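Local coordinates for putative branched-chain amino acid ABC transporter, periplasmic branched-chain amino acid-binding protein (Pseudomonas protegens Pf-5, PDB 4RU0) that probably binds branched-chain amino acids or a related small solute in the periplasm and delivers it to an ABC transporter for uptake, at residues K182-Y187 and I212-A217. Residues are numbered along the deposited sequence; the frame is centred on the assembly and turned at random.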
loop_
_atom_site.group_PDB
_atom_site.type_symbol
_atom_site.label_atom_id
_atom_site.label_comp_id
_atom_site.label_asym_id
_atom_site.label_seq_id
_atom_site.Cartn_x
_atom_site.Cartn_y
_atom_site.Cartn_z
ATOM N N LYS A 182 -19.598 -19.016 -3.453
ATOM C CA LYS A 182 -18.943 -18.560 -4.673
ATOM C C LYS A 182 -18.317 -17.196 -4.448
ATOM O O LYS A 182 -18.960 -16.281 -3.921
ATOM C CB LYS A 182 -19.926 -18.489 -5.843
ATOM C CG LYS A 182 -20.455 -19.828 -6.319
ATOM C CD LYS A 182 -21.362 -19.633 -7.518
ATOM C CE LYS A 182 -22.209 -20.860 -7.789
ATOM N NZ LYS A 182 -23.155 -20.607 -8.918
ATOM N N ILE A 183 -17.058 -17.067 -4.845
ATOM C CA ILE A 183 -16.365 -15.801 -4.761
ATOM C C ILE A 183 -15.798 -15.465 -6.129
ATOM O O ILE A 183 -14.938 -16.177 -6.640
ATOM C CB ILE A 183 -15.242 -15.841 -3.712
ATOM C CG1 ILE A 183 -15.823 -16.161 -2.337
ATOM C CG2 ILE A 183 -14.474 -14.513 -3.691
ATOM C CD1 ILE A 183 -14.787 -16.263 -1.246
ATOM N N ALA A 184 -16.298 -14.389 -6.729
ATOM C CA ALA A 184 -15.836 -13.982 -8.050
ATOM C C ALA A 184 -14.823 -12.849 -7.935
ATOM O O ALA A 184 -15.051 -11.868 -7.227
ATOM C CB ALA A 184 -17.014 -13.564 -8.931
ATOM N N THR A 185 -13.706 -12.993 -8.636
ATOM C CA THR A 185 -12.723 -11.930 -8.695
ATOM C C THR A 185 -12.774 -11.278 -10.071
ATOM O O THR A 185 -12.501 -11.920 -11.095
ATOM C CB THR A 185 -11.292 -12.443 -8.394
ATOM O OG1 THR A 185 -11.238 -12.949 -7.057
ATOM C CG2 THR A 185 -10.276 -11.318 -8.534
ATOM N N LEU A 186 -13.164 -10.007 -10.081
ATOM C CA LEU A 186 -13.194 -9.198 -11.289
ATOM C C LEU A 186 -11.931 -8.341 -11.354
ATOM O O LEU A 186 -11.798 -7.372 -10.603
ATOM C CB LEU A 186 -14.439 -8.314 -11.306
ATOM C CG LEU A 186 -14.714 -7.566 -12.616
ATOM C CD1 LEU A 186 -14.969 -8.564 -13.724
ATOM C CD2 LEU A 186 -15.896 -6.632 -12.459
ATOM N N TYR A 187 -10.995 -8.702 -12.229
ATOM C CA TYR A 187 -9.681 -8.059 -12.196
ATOM C C TYR A 187 -9.277 -7.417 -13.517
ATOM O O TYR A 187 -9.494 -7.976 -14.599
ATOM C CB TYR A 187 -8.597 -9.064 -11.773
ATOM C CG TYR A 187 -8.346 -10.190 -12.755
ATOM C CD1 TYR A 187 -7.391 -10.063 -13.762
ATOM C CD2 TYR A 187 -9.061 -11.381 -12.678
ATOM C CE1 TYR A 187 -7.162 -11.085 -14.666
ATOM C CE2 TYR A 187 -8.836 -12.416 -13.580
ATOM C CZ TYR A 187 -7.886 -12.260 -14.570
ATOM O OH TYR A 187 -7.651 -13.276 -15.466
ATOM N N ILE A 212 -14.024 -18.075 -8.885
ATOM C CA ILE A 212 -14.369 -17.564 -10.205
ATOM C C ILE A 212 -13.468 -16.383 -10.565
ATOM O O ILE A 212 -13.457 -15.368 -9.874
ATOM C CB ILE A 212 -15.853 -17.128 -10.269
ATOM C CG1 ILE A 212 -16.772 -18.300 -9.908
ATOM C CG2 ILE A 212 -16.203 -16.576 -11.647
ATOM C CD1 ILE A 212 -18.235 -17.921 -9.833
ATOM N N GLN A 213 -12.713 -16.527 -11.649
ATOM C CA GLN A 213 -11.771 -15.499 -12.088
ATOM C C GLN A 213 -12.222 -14.836 -13.392
ATOM O O GLN A 213 -12.316 -15.488 -14.430
ATOM C CB GLN A 213 -10.373 -16.104 -12.258
ATOM C CG GLN A 213 -9.712 -16.536 -10.948
ATOM C CD GLN A 213 -9.421 -15.365 -10.014
ATOM O OE1 GLN A 213 -9.372 -14.210 -10.437
ATOM N NE2 GLN A 213 -9.228 -15.665 -8.736
ATOM N N ILE A 214 -12.501 -13.539 -13.339
ATOM C CA ILE A 214 -13.060 -12.841 -14.499
ATOM C C ILE A 214 -12.224 -11.622 -14.899
ATOM O O ILE A 214 -12.225 -10.605 -14.205
ATOM C CB ILE A 214 -14.504 -12.384 -14.228
ATOM C CG1 ILE A 214 -15.376 -13.570 -13.798
ATOM C CG2 ILE A 214 -15.081 -11.724 -15.451
ATOM C CD1 ILE A 214 -16.739 -13.160 -13.260
ATOM N N PRO A 215 -11.496 -11.728 -16.020
ATOM C CA PRO A 215 -10.638 -10.634 -16.498
ATOM C C PRO A 215 -11.410 -9.489 -17.147
ATOM O O PRO A 215 -12.470 -9.707 -17.737
ATOM C CB PRO A 215 -9.738 -11.321 -17.529
ATOM C CG PRO A 215 -10.537 -12.477 -18.011
ATOM C CD PRO A 215 -11.339 -12.952 -16.824
ATOM N N VAL A 216 -10.883 -8.275 -17.016
ATOM C CA VAL A 216 -11.419 -7.116 -17.719
ATOM C C VAL A 216 -10.314 -6.465 -18.531
ATOM O O VAL A 216 -9.335 -5.962 -17.972
ATOM C CB VAL A 216 -12.013 -6.071 -16.765
ATOM C CG1 VAL A 216 -12.348 -4.800 -17.532
ATOM C CG2 VAL A 216 -13.251 -6.612 -16.092
ATOM N N ALA A 217 -10.470 -6.478 -19.850
ATOM C CA ALA A 217 -9.454 -5.948 -20.752
ATOM C C ALA A 217 -9.367 -4.432 -20.653
ATOM O O ALA A 217 -10.374 -3.757 -20.425
ATOM C CB ALA A 217 -9.748 -6.370 -22.192
#
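The ring of Tyr187 lies with one face over Pro215. Pro215 CA sits 3.8 Å from the ring centroid, 15° off the normal and offset toward the rim, a CH-pi contact. Pro215 CB reaches the phenol end, 3.6 Å from Tyr187 CZ. Chi1 of 66° sets CG of Tyr187 between the backbone N and the carbonyl carbon; the ring beyond it lies across the neighbouring strand. Gln213 OE1 and Ile214 O approach the ring obliquely. An alanine in place of Tyr187 would probably leave this side of Pro215 without its aromatic cover and open a gap beside the Gln213 amide.

Gln213 runs alongside Thr185. Its chain is bent at chi2, and OE1 lies 3.3 Å from Thr185 CB. Its NE2 is hydrogen-bonded to Asn211. On the other side of the sheet, Leu186 CD1 packs on Ile214 CG2 at 3.6 Å and on Val216 CG2 at 3.5 Å. Helix 224-233 packs against this apolar side through Trp227, Gln226 and Gln229.

Five backbone hydrogen bonds zip the strands together, from Ile212 N to Ile183 O through to Val216 N to Tyr187 O. The strands run parallel, 19° apart. Strand 210-216 is an edge strand of the sheet within this chain. Helices 191-194 and 197-207 lie in its connection to strand 182-188. This is a beta-alpha-beta crossover in the alpha/beta fold of a periplasmic binding protein.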